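Local coordinates for uncharacterized protein (Sinorhizobium meliloti, PDB 4DNH) that is of unknown function but adopts a closed eight-stranded TIM barrel and probably belongs to the dihydrodipicolinate synthase family, at residues 28-34 with 287-293; 33-37 with 270-274; 70-76 with 283-287; 83-89 with 321-327; 236-240 with 261-265. The contacts are given in a common frame with arbitrary orientation. Residues are numbered along the deposited sequence.

Interaction 1: 28-34 with 287-293; sequences RDAKAFS and SAALEAL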
# COMPACT_ATOMS: atom_id res chain seq x y z
N ARG A 28 -17.62 -1.56 10.28
CA ARG A 28 -17.48 -3.02 10.38
C ARG A 28 -16.33 -3.38 11.28
O ARG A 28 -15.35 -2.63 11.40
CB ARG A 28 -17.24 -3.67 9.00
CG ARG A 28 -18.42 -3.63 8.03
CD ARG A 28 -18.20 -4.44 6.76
NE ARG A 28 -19.34 -4.22 5.86
CZ ARG A 28 -19.40 -3.25 4.95
NH1 ARG A 28 -20.49 -3.12 4.21
NH2 ARG A 28 -18.37 -2.42 4.76
N ASP A 29 -16.46 -4.55 11.90
CA ASP A 29 -15.48 -5.13 12.80
C ASP A 29 -14.72 -6.16 11.99
O ASP A 29 -15.33 -6.91 11.21
CB ASP A 29 -16.24 -5.84 13.95
CG ASP A 29 -15.34 -6.19 15.12
OD1 ASP A 29 -14.29 -6.85 14.93
OD2 ASP A 29 -15.70 -5.82 16.26
N ALA A 30 -13.40 -6.21 12.17
CA ALA A 30 -12.55 -7.16 11.43
C ALA A 30 -12.98 -8.62 11.62
O ALA A 30 -12.75 -9.46 10.74
CB ALA A 30 -11.09 -6.99 11.81
N LYS A 31 -13.62 -8.92 12.75
CA LYS A 31 -14.11 -10.26 13.04
C LYS A 31 -15.19 -10.76 12.05
O LYS A 31 -15.41 -11.96 11.94
CB LYS A 31 -14.58 -10.38 14.49
CG LYS A 31 -13.44 -10.67 15.46
CD LYS A 31 -13.66 -10.01 16.81
CE LYS A 31 -14.54 -10.85 17.72
NZ LYS A 31 -14.57 -10.28 19.10
N ALA A 32 -15.84 -9.84 11.35
CA ALA A 32 -16.80 -10.21 10.31
C ALA A 32 -16.10 -10.79 9.07
O ALA A 32 -16.76 -11.40 8.21
CB ALA A 32 -17.67 -9.02 9.93
N PHE A 33 -14.78 -10.60 8.97
CA PHE A 33 -13.99 -11.10 7.84
C PHE A 33 -13.40 -12.48 8.11
O PHE A 33 -13.18 -12.86 9.27
CB PHE A 33 -12.83 -10.15 7.48
CG PHE A 33 -13.22 -8.71 7.34
CD1 PHE A 33 -14.52 -8.33 7.01
CD2 PHE A 33 -12.26 -7.72 7.50
CE1 PHE A 33 -14.86 -6.99 6.88
CE2 PHE A 33 -12.59 -6.39 7.36
CZ PHE A 33 -13.90 -6.02 7.05
N SER A 34 -13.13 -13.20 7.04
CA SER A 34 -12.41 -14.47 7.10
C SER A 34 -11.01 -14.29 6.53
O SER A 34 -10.38 -15.26 6.12
CB SER A 34 -13.16 -15.55 6.32
OG SER A 34 -13.33 -15.20 4.96
N SER A 287 -14.02 -3.52 2.30
CA SER A 287 -14.68 -3.85 3.54
C SER A 287 -15.96 -4.64 3.25
O SER A 287 -16.12 -5.76 3.75
CB SER A 287 -14.99 -2.57 4.32
OG SER A 287 -15.78 -2.84 5.47
N ALA A 288 -16.84 -4.09 2.43
CA ALA A 288 -18.11 -4.74 2.09
C ALA A 288 -17.90 -6.14 1.50
O ALA A 288 -18.68 -7.05 1.77
CB ALA A 288 -18.93 -3.88 1.14
N ALA A 289 -16.85 -6.29 0.71
CA ALA A 289 -16.57 -7.56 0.05
C ALA A 289 -15.91 -8.57 0.99
O ALA A 289 -16.23 -9.75 0.94
CB ALA A 289 -15.74 -7.35 -1.20
N LEU A 290 -15.02 -8.10 1.84
CA LEU A 290 -14.43 -8.97 2.85
C LEU A 290 -15.48 -9.49 3.83
O LEU A 290 -15.33 -10.58 4.38
CB LEU A 290 -13.32 -8.24 3.61
CG LEU A 290 -12.02 -7.96 2.85
CD1 LEU A 290 -11.17 -6.95 3.61
CD2 LEU A 290 -11.21 -9.22 2.58
N GLU A 291 -16.54 -8.72 4.04
CA GLU A 291 -17.65 -9.19 4.86
C GLU A 291 -18.39 -10.33 4.16
O GLU A 291 -18.65 -11.37 4.77
CB GLU A 291 -18.62 -8.06 5.20
CG GLU A 291 -19.73 -8.51 6.14
CD GLU A 291 -20.85 -7.49 6.31
OE1 GLU A 291 -20.76 -6.38 5.74
OE2 GLU A 291 -21.83 -7.81 7.01
N ALA A 292 -18.73 -10.13 2.89
CA ALA A 292 -19.40 -11.16 2.09
C ALA A 292 -18.58 -12.46 2.03
O ALA A 292 -19.12 -13.55 2.23
CB ALA A 292 -19.71 -10.65 0.70
N LEU A 293 -17.27 -12.34 1.79
CA LEU A 293 -16.35 -13.49 1.80
C LEU A 293 -16.35 -14.22 3.14
O LEU A 293 -16.35 -15.46 3.18
CB LEU A 293 -14.94 -13.03 1.49
CG LEU A 293 -13.95 -13.90 0.70
CD1 LEU A 293 -12.55 -13.40 0.98
CD2 LEU A 293 -14.04 -15.38 1.01
O HOH W 1 -13.28 -12.26 4.60
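A loop packed along a helix through charge, ring and water defines this contact of a TIM barrel: residues 28-34, leading into the first barrel strand (37-40), lie along residues 287-293 of helix 283-294, which follows the last strand. It illustrates how a loop can be fastened to a helix near both ends of a short segment. At one end the extended side chain of R28 reaches over the helix; its NE forms a salt bridge with E291 OE1 at 2.6 Å, and its NH2 donates to S287 OG at 2.7 Å. One turn of helix separates the two acceptors, so a single guanidinium can serve both. Between R28 and F33 the chain bulges away in an Asx turn, in which D29 OD1 accepts from K31 N at 3.1 Å, and a short 3-10 segment, 30-32, brings it back. F33 then lays its ring on the helix, with L290 CB over one face, 3.7 Å from the ring centroid, a CH-pi contact. On its far side the helix is covered by F301 and L304 of helix 298-305. Beyond the ring a water takes over, accepting from S34 N at 2.6 Å and donating to L290 O at 2.7 Å.

Interaction 2: 33-37 with 270-274; sequences FSRVA and GHSDA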
# COMPACT_ATOMS: atom_id res chain seq x y z
N PHE A 33 -14.78 -10.60 8.97
CA PHE A 33 -13.99 -11.10 7.84
C PHE A 33 -13.40 -12.48 8.11
O PHE A 33 -13.18 -12.86 9.27
CB PHE A 33 -12.83 -10.15 7.48
CG PHE A 33 -13.22 -8.71 7.34
CD1 PHE A 33 -14.52 -8.33 7.01
CD2 PHE A 33 -12.26 -7.72 7.50
CE1 PHE A 33 -14.86 -6.99 6.88
CE2 PHE A 33 -12.59 -6.39 7.36
CZ PHE A 33 -13.90 -6.02 7.05
N SER A 34 -13.13 -13.20 7.04
CA SER A 34 -12.41 -14.47 7.10
C SER A 34 -11.01 -14.29 6.53
O SER A 34 -10.38 -15.26 6.12
CB SER A 34 -13.16 -15.55 6.32
OG SER A 34 -13.33 -15.20 4.96
N ARG A 35 -10.55 -13.03 6.49
CA ARG A 35 -9.20 -12.70 6.04
C ARG A 35 -8.61 -11.64 6.95
O ARG A 35 -9.36 -10.90 7.59
CB ARG A 35 -9.24 -12.13 4.62
CG ARG A 35 -9.75 -13.08 3.55
CD ARG A 35 -8.73 -14.13 3.19
NE ARG A 35 -9.24 -15.05 2.17
CZ ARG A 35 -9.92 -16.16 2.45
NH1 ARG A 35 -10.16 -16.51 3.70
NH2 ARG A 35 -10.35 -16.93 1.46
N VAL A 36 -7.28 -11.57 7.00
CA VAL A 36 -6.54 -10.44 7.60
C VAL A 36 -6.12 -9.43 6.52
O VAL A 36 -5.22 -9.70 5.70
CB VAL A 36 -5.30 -10.92 8.38
CG1 VAL A 36 -4.57 -9.73 9.00
CG2 VAL A 36 -5.71 -11.91 9.46
N ALA A 37 -6.76 -8.27 6.53
CA ALA A 37 -6.63 -7.27 5.47
C ALA A 37 -6.13 -5.96 6.02
O ALA A 37 -6.73 -5.39 6.93
CB ALA A 37 -7.96 -7.06 4.79
N GLY A 270 -5.16 -23.05 -1.44
CA GLY A 270 -5.05 -22.02 -0.42
C GLY A 270 -5.61 -20.69 -0.84
O GLY A 270 -6.06 -20.51 -1.97
N HIS A 271 -5.59 -19.74 0.08
CA HIS A 271 -5.90 -18.36 -0.24
C HIS A 271 -4.77 -17.49 0.20
O HIS A 271 -3.79 -17.98 0.78
CB HIS A 271 -7.23 -17.94 0.39
CG HIS A 271 -7.34 -18.21 1.88
ND1 HIS A 271 -6.67 -17.47 2.80
CD2 HIS A 271 -8.10 -19.14 2.59
CE1 HIS A 271 -6.97 -17.93 4.03
NE2 HIS A 271 -7.85 -18.95 3.91
N SER A 272 -4.85 -16.19 -0.10
CA SER A 272 -3.96 -15.24 0.58
C SER A 272 -4.72 -14.13 1.29
O SER A 272 -5.87 -13.82 0.94
CB SER A 272 -2.84 -14.69 -0.33
OG SER A 272 -3.22 -14.57 -1.68
N ASP A 273 -4.07 -13.58 2.31
CA ASP A 273 -4.55 -12.40 3.02
C ASP A 273 -4.17 -11.13 2.23
O ASP A 273 -3.86 -11.22 1.05
CB ASP A 273 -4.00 -12.41 4.45
CG ASP A 273 -4.65 -13.49 5.31
OD1 ASP A 273 -5.88 -13.42 5.54
OD2 ASP A 273 -3.93 -14.42 5.76
N ALA A 274 -4.20 -9.96 2.86
CA ALA A 274 -4.09 -8.73 2.10
C ALA A 274 -3.38 -7.60 2.81
O ALA A 274 -3.62 -7.31 3.97
CB ALA A 274 -5.47 -8.26 1.64
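R35, D273 and V36 account for most of this contact, which closes a parallel barrel by joining its first strand to its last. R35 has the largest share: its guanidinium lies flat on the imidazole of H271, centres 3.4 Å apart and planes 10° from parallel, while R35 NH1 turns back to donate to S34 O at 2.7 Å. D273 works on the backbone instead. With its side chain swung across the gap, D273 OD1 accepts from V36 N at 2.7 Å, a side chain standing in for a strand carbonyl just where regular pairing begins. V36 then supplies the acceptor for the first main-chain bond, A274 N to V36 O at 3.0 Å. A37 pairs with A274 in a parallel bridge, A37 CB lying 4.2 Å from A274 CB on the same face of the sheet. D273 OD2 is held in turn by a salt bridge to R251 on strand 251-254. On the flanks, L290 and L293 of helix 283-294 pack on A37 and R35, and the carbonyl of I264 in helix 260-265 accepts from R35 NE.

Interaction 3: 70-76 with 283-287; sequences RLWDLGL and APVAS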
# COMPACT_ATOMS: atom_id res chain seq x y z
N ARG A 70 -10.83 6.31 9.36
CA ARG A 70 -11.72 5.82 8.31
C ARG A 70 -11.45 4.34 8.03
O ARG A 70 -12.40 3.55 7.87
CB ARG A 70 -11.54 6.64 7.03
CG ARG A 70 -12.57 6.38 5.94
CD ARG A 70 -12.21 7.21 4.71
NE ARG A 70 -12.69 6.67 3.42
CZ ARG A 70 -13.94 6.82 2.96
NH1 ARG A 70 -14.86 7.46 3.69
NH2 ARG A 70 -14.27 6.31 1.77
N LEU A 71 -10.17 3.97 7.97
CA LEU A 71 -9.81 2.57 7.69
C LEU A 71 -10.19 1.68 8.85
O LEU A 71 -10.81 0.64 8.66
CB LEU A 71 -8.33 2.38 7.31
CG LEU A 71 -7.81 2.98 6.00
CD1 LEU A 71 -6.30 2.77 5.90
CD2 LEU A 71 -8.50 2.40 4.77
N TRP A 72 -9.82 2.08 10.06
CA TRP A 72 -10.22 1.32 11.24
C TRP A 72 -11.71 1.15 11.35
O TRP A 72 -12.16 0.06 11.69
CB TRP A 72 -9.62 1.89 12.50
CG TRP A 72 -8.13 1.74 12.54
CD1 TRP A 72 -7.37 0.64 12.11
CD2 TRP A 72 -7.14 2.70 13.05
NE1 TRP A 72 -6.03 0.86 12.31
CE2 TRP A 72 -5.82 2.07 12.87
CE3 TRP A 72 -7.21 3.98 13.62
CZ2 TRP A 72 -4.64 2.71 13.25
CZ3 TRP A 72 -6.01 4.61 13.99
CH2 TRP A 72 -4.76 3.99 13.81
N ASP A 73 -12.47 2.19 11.00
CA ASP A 73 -13.96 2.17 11.03
C ASP A 73 -14.54 1.10 10.14
O ASP A 73 -15.55 0.49 10.47
CB ASP A 73 -14.56 3.51 10.56
CG ASP A 73 -14.45 4.62 11.59
OD1 ASP A 73 -14.10 4.34 12.76
OD2 ASP A 73 -14.71 5.79 11.23
N LEU A 74 -13.89 0.88 8.99
CA LEU A 74 -14.32 -0.11 8.02
C LEU A 74 -13.79 -1.51 8.34
O LEU A 74 -14.07 -2.47 7.60
CB LEU A 74 -13.92 0.31 6.61
CG LEU A 74 -14.59 1.57 6.04
CD1 LEU A 74 -13.82 2.07 4.83
CD2 LEU A 74 -16.05 1.37 5.67
N GLY A 75 -13.04 -1.63 9.42
CA GLY A 75 -12.51 -2.91 9.85
C GLY A 75 -11.17 -3.28 9.26
O GLY A 75 -10.61 -4.32 9.63
N LEU A 76 -10.65 -2.45 8.36
CA LEU A 76 -9.37 -2.72 7.69
C LEU A 76 -8.23 -2.38 8.62
O LEU A 76 -8.34 -1.45 9.42
CB LEU A 76 -9.24 -1.90 6.40
CG LEU A 76 -10.36 -2.14 5.38
CD1 LEU A 76 -10.32 -1.11 4.26
CD2 LEU A 76 -10.27 -3.53 4.80
N ALA A 283 -11.35 1.41 0.00
CA ALA A 283 -11.65 0.98 1.37
C ALA A 283 -13.08 0.50 1.61
O ALA A 283 -13.27 -0.64 2.06
CB ALA A 283 -11.25 2.06 2.39
N PRO A 284 -14.10 1.34 1.29
CA PRO A 284 -15.50 0.94 1.57
C PRO A 284 -15.93 -0.33 0.88
O PRO A 284 -16.62 -1.15 1.49
CB PRO A 284 -16.31 2.11 1.01
CG PRO A 284 -15.36 3.26 0.99
CD PRO A 284 -14.02 2.67 0.69
N VAL A 285 -15.51 -0.50 -0.37
CA VAL A 285 -15.87 -1.66 -1.18
C VAL A 285 -15.15 -2.90 -0.66
O VAL A 285 -15.76 -3.97 -0.53
CB VAL A 285 -15.50 -1.44 -2.67
CG1 VAL A 285 -15.79 -2.68 -3.49
CG2 VAL A 285 -16.24 -0.23 -3.24
N ALA A 286 -13.86 -2.76 -0.38
CA ALA A 286 -13.07 -3.88 0.11
C ALA A 286 -13.67 -4.43 1.40
O ALA A 286 -13.81 -5.65 1.56
CB ALA A 286 -11.62 -3.46 0.34
N SER A 287 -14.02 -3.52 2.30
CA SER A 287 -14.68 -3.85 3.54
C SER A 287 -15.96 -4.64 3.25
O SER A 287 -16.12 -5.76 3.75
CB SER A 287 -14.99 -2.57 4.32
OG SER A 287 -15.78 -2.84 5.47
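A small residue can be the bump and larger ones the hollow: this is plain where the end of helix 61-73 and the turn after it meet the start of helix 283-294. A283 directs its methyl group at the other segment, and three leucines gather round it. L74 CD1 comes to 3.5 Å from A283 CB, L71 CD2 to 3.7 Å from A283 CB, and L76 CD1 to 3.8 Å from A283 CB, so that a small knob sits in a cup of larger side chains. L74 is the wedge of the set, its CD1 also lying 3.6 Å from P284 N and 4.2 Å from P284 CD. Beside the proline, the long side chain of R70 extends across the gap, bringing NH2 to 3.3 Å from P284 CG.

The cup depends on how the first helix ends. G75, with positive phi, completes a Schellman motif, and the chain turns so that L76 can reach the same methyl as L71 and L74. This ending also exposes L74 O, which accepts from S287 OG at 2.8 Å; the same hydroxyl receives a hydrogen bond from R28 NH2 of the preceding loop. L71 packs inward on V78 of strand 77-80. Such layering, with neighbouring helices from the first and last repeats side by side around a parallel core, is typical of the TIM barrel.

Interaction 4: 83-89 with 321-327; sequences DTAQRGM and RFYKTGV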
# COMPACT_ATOMS: atom_id res chain seq x y z
N ASP A 83 5.08 1.91 1.33
CA ASP A 83 5.32 2.43 -0.00
C ASP A 83 4.21 3.39 -0.43
O ASP A 83 4.49 4.38 -1.07
CB ASP A 83 5.45 1.29 -1.01
CG ASP A 83 5.97 1.77 -2.34
OD1 ASP A 83 7.20 1.96 -2.46
OD2 ASP A 83 5.15 1.97 -3.26
N THR A 84 2.96 3.10 -0.06
CA THR A 84 1.84 4.01 -0.39
C THR A 84 1.95 5.36 0.31
O THR A 84 1.42 6.36 -0.18
CB THR A 84 0.46 3.39 -0.08
OG1 THR A 84 0.36 2.10 -0.69
CG2 THR A 84 -0.67 4.24 -0.61
N ALA A 85 2.63 5.41 1.45
CA ALA A 85 2.77 6.69 2.16
C ALA A 85 4.01 7.39 1.63
O ALA A 85 4.48 8.35 2.22
CB ALA A 85 2.86 6.47 3.66
N GLN A 86 4.52 6.87 0.51
CA GLN A 86 5.60 7.48 -0.28
C GLN A 86 6.95 7.34 0.36
O GLN A 86 7.87 8.10 0.04
CB GLN A 86 5.30 8.94 -0.66
CG GLN A 86 4.26 9.05 -1.77
CD GLN A 86 3.65 10.43 -1.90
OE1 GLN A 86 2.56 10.70 -1.38
NE2 GLN A 86 4.34 11.32 -2.61
N ARG A 87 7.06 6.35 1.26
CA ARG A 87 8.30 5.96 1.92
C ARG A 87 9.42 5.77 0.90
O ARG A 87 9.22 5.13 -0.15
CB ARG A 87 8.07 4.64 2.68
CG ARG A 87 9.19 4.25 3.64
CD ARG A 87 9.12 5.05 4.93
NE ARG A 87 10.05 4.54 5.92
CZ ARG A 87 9.74 3.70 6.91
NH1 ARG A 87 10.70 3.31 7.74
NH2 ARG A 87 8.49 3.25 7.08
N GLY A 88 10.60 6.33 1.19
CA GLY A 88 11.75 6.22 0.27
C GLY A 88 11.67 7.06 -1.01
O GLY A 88 12.65 7.16 -1.74
N MSE A 89 10.50 7.66 -1.28
CA MSE A 89 10.23 8.39 -2.51
C MSE A 89 9.43 9.65 -2.17
O MSE A 89 8.36 9.91 -2.75
CB MSE A 89 9.51 7.44 -3.48
CG MSE A 89 9.79 7.80 -4.95
SE MSE A 89 8.59 6.82 -6.19
CE MSE A 89 7.56 8.29 -7.03
N ARG A 321 5.26 3.13 -10.36
CA ARG A 321 5.66 3.81 -9.14
C ARG A 321 4.81 5.06 -8.83
O ARG A 321 4.89 5.63 -7.73
CB ARG A 321 7.16 4.12 -9.14
CG ARG A 321 7.65 5.10 -10.20
CD ARG A 321 9.17 5.21 -10.15
NE ARG A 321 9.75 6.10 -11.16
CZ ARG A 321 9.84 5.80 -12.46
NH1 ARG A 321 9.37 4.66 -12.93
NH2 ARG A 321 10.37 6.67 -13.32
N PHE A 322 3.98 5.47 -9.79
CA PHE A 322 3.17 6.68 -9.66
C PHE A 322 1.74 6.37 -9.28
O PHE A 322 0.89 7.26 -9.28
CB PHE A 322 3.22 7.54 -10.94
CG PHE A 322 4.60 8.06 -11.26
CD1 PHE A 322 5.36 8.72 -10.30
CD2 PHE A 322 5.14 7.90 -12.54
CE1 PHE A 322 6.64 9.19 -10.59
CE2 PHE A 322 6.42 8.36 -12.83
CZ PHE A 322 7.17 9.01 -11.85
N TYR A 323 1.46 5.12 -8.94
CA TYR A 323 0.13 4.74 -8.47
C TYR A 323 -0.38 5.62 -7.34
O TYR A 323 -1.58 5.84 -7.23
CB TYR A 323 0.10 3.28 -8.03
CG TYR A 323 0.76 2.97 -6.71
CD1 TYR A 323 2.11 2.62 -6.66
CD2 TYR A 323 0.03 2.98 -5.52
CE1 TYR A 323 2.71 2.31 -5.44
CE2 TYR A 323 0.63 2.67 -4.31
CZ TYR A 323 1.97 2.35 -4.28
OH TYR A 323 2.57 2.05 -3.10
N LYS A 324 0.52 6.14 -6.51
CA LYS A 324 0.10 6.87 -5.33
C LYS A 324 -0.69 8.11 -5.72
O LYS A 324 -1.58 8.56 -4.99
CB LYS A 324 1.29 7.23 -4.47
CG LYS A 324 2.16 6.03 -4.13
CD LYS A 324 3.60 6.45 -4.20
CE LYS A 324 4.52 5.27 -4.26
NZ LYS A 324 5.62 5.67 -5.15
N THR A 325 -0.37 8.62 -6.90
CA THR A 325 -1.11 9.71 -7.46
C THR A 325 -2.59 9.40 -7.68
O THR A 325 -3.45 10.20 -7.30
CB THR A 325 -0.42 10.19 -8.74
OG1 THR A 325 0.95 10.43 -8.42
CG2 THR A 325 -1.08 11.46 -9.29
N GLY A 326 -2.89 8.23 -8.25
CA GLY A 326 -4.27 7.80 -8.46
C GLY A 326 -4.98 7.55 -7.13
O GLY A 326 -6.19 7.77 -7.00
N VAL A 327 -4.23 7.10 -6.14
CA VAL A 327 -4.83 6.81 -4.84
C VAL A 327 -5.29 8.12 -4.16
O VAL A 327 -6.44 8.25 -3.74
CB VAL A 327 -3.83 6.01 -3.97
CG1 VAL A 327 -4.23 6.04 -2.51
CG2 VAL A 327 -3.75 4.57 -4.50
O HOH W 2 6.37 2.97 -5.68
O HOH W 3 7.19 5.00 -2.34
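In a TIM barrel the loops following the strands gather at one end, and here the loop after the second strand (77-80) meets the start of helix 323-333, in a largely buried contact. Side-chain conformation decides what meets what. Y323 adopts a p rotamer at chi1, which carries its phenol across to the loop: Y323 OH donates to D83 OD2 at 2.6 Å and accepts from T84 OG1 at 3.3 Å, both partners lying near the plane of the ring. F316 stacks on this ring. D83 is t at chi1, which brings its carboxylate close to the helix although the CA-to-CB bond runs sideways.

K324 buries the largest area. Its chain begins m, then leaves the usual wells at chi2 (140°) and chi4 (144°), a bent path along which K324 CD passes 3.6 Å from Q86 CG and K324 CE comes within 3.3 Å of D83 O. The bend returns its ammonium to its own segment, where K324 NZ donates to R321 O at 2.7 Å. At 4.2 Å, K324 NZ and D83 OD2 are too far apart for a salt bridge, and a water joins them, 2.9 Å from each of these two atoms. A type II turn from Q86 to M89 brings round M89, a selenomethionine that is poorly ordered; as modelled, its SE lies 3.4 Å from K324 NZ and its CE 3.8 Å from F322 CE1.

Interaction 5: 236-240 with 261-265; sequences KEKEI and AELIA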
# COMPACT_ATOMS: atom_id res chain seq x y z
N LYS A 236 1.30 -12.77 -10.57
CA LYS A 236 0.31 -13.61 -9.90
C LYS A 236 0.71 -15.11 -9.79
O LYS A 236 0.48 -15.74 -8.76
CB LYS A 236 -1.06 -13.41 -10.57
CG LYS A 236 -2.01 -14.59 -10.53
CD LYS A 236 -3.04 -14.46 -11.63
CE LYS A 236 -3.23 -15.79 -12.32
NZ LYS A 236 -4.24 -15.71 -13.41
N GLU A 237 1.33 -15.65 -10.84
CA GLU A 237 1.82 -17.03 -10.76
C GLU A 237 2.91 -17.20 -9.70
O GLU A 237 3.02 -18.26 -9.09
CB GLU A 237 2.28 -17.60 -12.12
CG GLU A 237 2.91 -16.60 -13.08
CD GLU A 237 4.39 -16.33 -12.84
OE1 GLU A 237 4.72 -15.18 -12.48
OE2 GLU A 237 5.22 -17.24 -13.03
N LYS A 238 3.69 -16.15 -9.46
CA LYS A 238 4.78 -16.25 -8.51
C LYS A 238 4.28 -16.30 -7.07
O LYS A 238 4.88 -16.98 -6.23
CB LYS A 238 5.81 -15.14 -8.73
CG LYS A 238 6.84 -15.48 -9.81
CD LYS A 238 7.68 -14.27 -10.22
CE LYS A 238 8.38 -14.51 -11.54
NZ LYS A 238 7.44 -14.52 -12.69
N GLU A 239 3.16 -15.63 -6.80
CA GLU A 239 2.52 -15.64 -5.49
C GLU A 239 1.90 -17.01 -5.16
O GLU A 239 2.08 -17.55 -4.06
CB GLU A 239 1.47 -14.52 -5.38
CG GLU A 239 0.95 -14.31 -3.97
CD GLU A 239 -0.04 -13.17 -3.82
OE1 GLU A 239 0.05 -12.16 -4.55
OE2 GLU A 239 -0.93 -13.27 -2.93
N ILE A 240 1.16 -17.56 -6.13
CA ILE A 240 0.46 -18.83 -5.95
C ILE A 240 1.48 -19.93 -5.66
O ILE A 240 1.28 -20.72 -4.74
CB ILE A 240 -0.43 -19.17 -7.17
CG1 ILE A 240 -1.62 -18.19 -7.21
CG2 ILE A 240 -0.91 -20.61 -7.10
CD1 ILE A 240 -2.50 -18.28 -8.44
N ALA A 261 -8.37 -9.78 -6.04
CA ALA A 261 -9.65 -10.49 -5.91
C ALA A 261 -9.47 -12.00 -6.06
O ALA A 261 -9.91 -12.76 -5.19
CB ALA A 261 -10.68 -9.96 -6.90
N GLU A 262 -8.78 -12.41 -7.14
CA GLU A 262 -8.49 -13.81 -7.42
C GLU A 262 -7.67 -14.46 -6.31
O GLU A 262 -7.96 -15.60 -5.90
CB GLU A 262 -7.75 -13.97 -8.76
CG GLU A 262 -7.48 -15.42 -9.15
CD GLU A 262 -6.51 -15.59 -10.31
OE1 GLU A 262 -6.44 -14.69 -11.18
OE2 GLU A 262 -5.82 -16.65 -10.37
N LEU A 263 -6.66 -13.75 -5.83
CA LEU A 263 -5.74 -14.28 -4.82
C LEU A 263 -6.35 -14.35 -3.42
O LEU A 263 -6.15 -15.36 -2.72
CB LEU A 263 -4.44 -13.47 -4.80
CG LEU A 263 -3.65 -13.41 -6.12
CD1 LEU A 263 -2.66 -12.26 -6.10
CD2 LEU A 263 -2.95 -14.73 -6.37
N ILE A 264 -7.09 -13.31 -3.02
CA ILE A 264 -7.76 -13.27 -1.71
C ILE A 264 -8.80 -14.41 -1.58
O ILE A 264 -8.80 -15.13 -0.59
CB ILE A 264 -8.34 -11.88 -1.39
CG1 ILE A 264 -7.20 -10.86 -1.29
CG2 ILE A 264 -9.10 -11.87 -0.07
CD1 ILE A 264 -7.63 -9.40 -1.27
N ALA A 265 -9.64 -14.58 -2.60
CA ALA A 265 -10.59 -15.71 -2.66
C ALA A 265 -9.86 -17.06 -2.67
O ALA A 265 -10.32 -18.02 -2.07
CB ALA A 265 -11.50 -15.59 -3.88
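L263 reaches across the space between two helices and lays its branched end against I240, with L263 CD2 3.8 Å from I240 CG1, and beside the carboxylate of E239, whose OE1 is 3.1 Å from L263 CD1. Of the ten residues L263 has the largest area buried by the contact. The segments, 236-240 and 261-265, run almost in parallel, 10° between their directions, with axes 11.2 Å apart at closest approach. That spacing is wide enough for side chains to bridge it while the backbones stay separate. Such side-by-side helices after successive strands, here 226-232 and 251-254, are the outer layer of a TIM barrel.

Toward solvent the pairing changes character. K236 and E262, both partly exposed, form a salt bridge, K236 NZ to E262 OE1 at 3.3 Å, with a hydrogen bond that is weak. E239, by contrast, is buried, and its polar partners lie away from the second helix. The chemistry is therefore graded from inside to outside. A buried carboxylate takes hydrogen bonds from the hydroxyls of T254, at OE1, and S272, at OE2; leucine and isoleucine fill the middle, and a long, loose ion pair spans the accessible edge.

Followed from the N terminus, the chain leaves the loop at 28-34 and meets helix 283-294 in interaction 1, closing a loop of some 250 residues; interaction 2 starts from the same stretch, sharing F33 and S34, and closes the barrel at strand 273-276. Interaction 3, from 70-76, returns to the same helix within the span of interaction 1 and shares S287 with it, but crosses interaction 2. Interaction 4, from 83-89 to helix 323-333, crosses interactions 1, 2 and 3 and touches none of them. Interaction 5, the most local, lies within the spans of all the others and joins interaction 2 through R35 NE to I264 O, 2.8 Å.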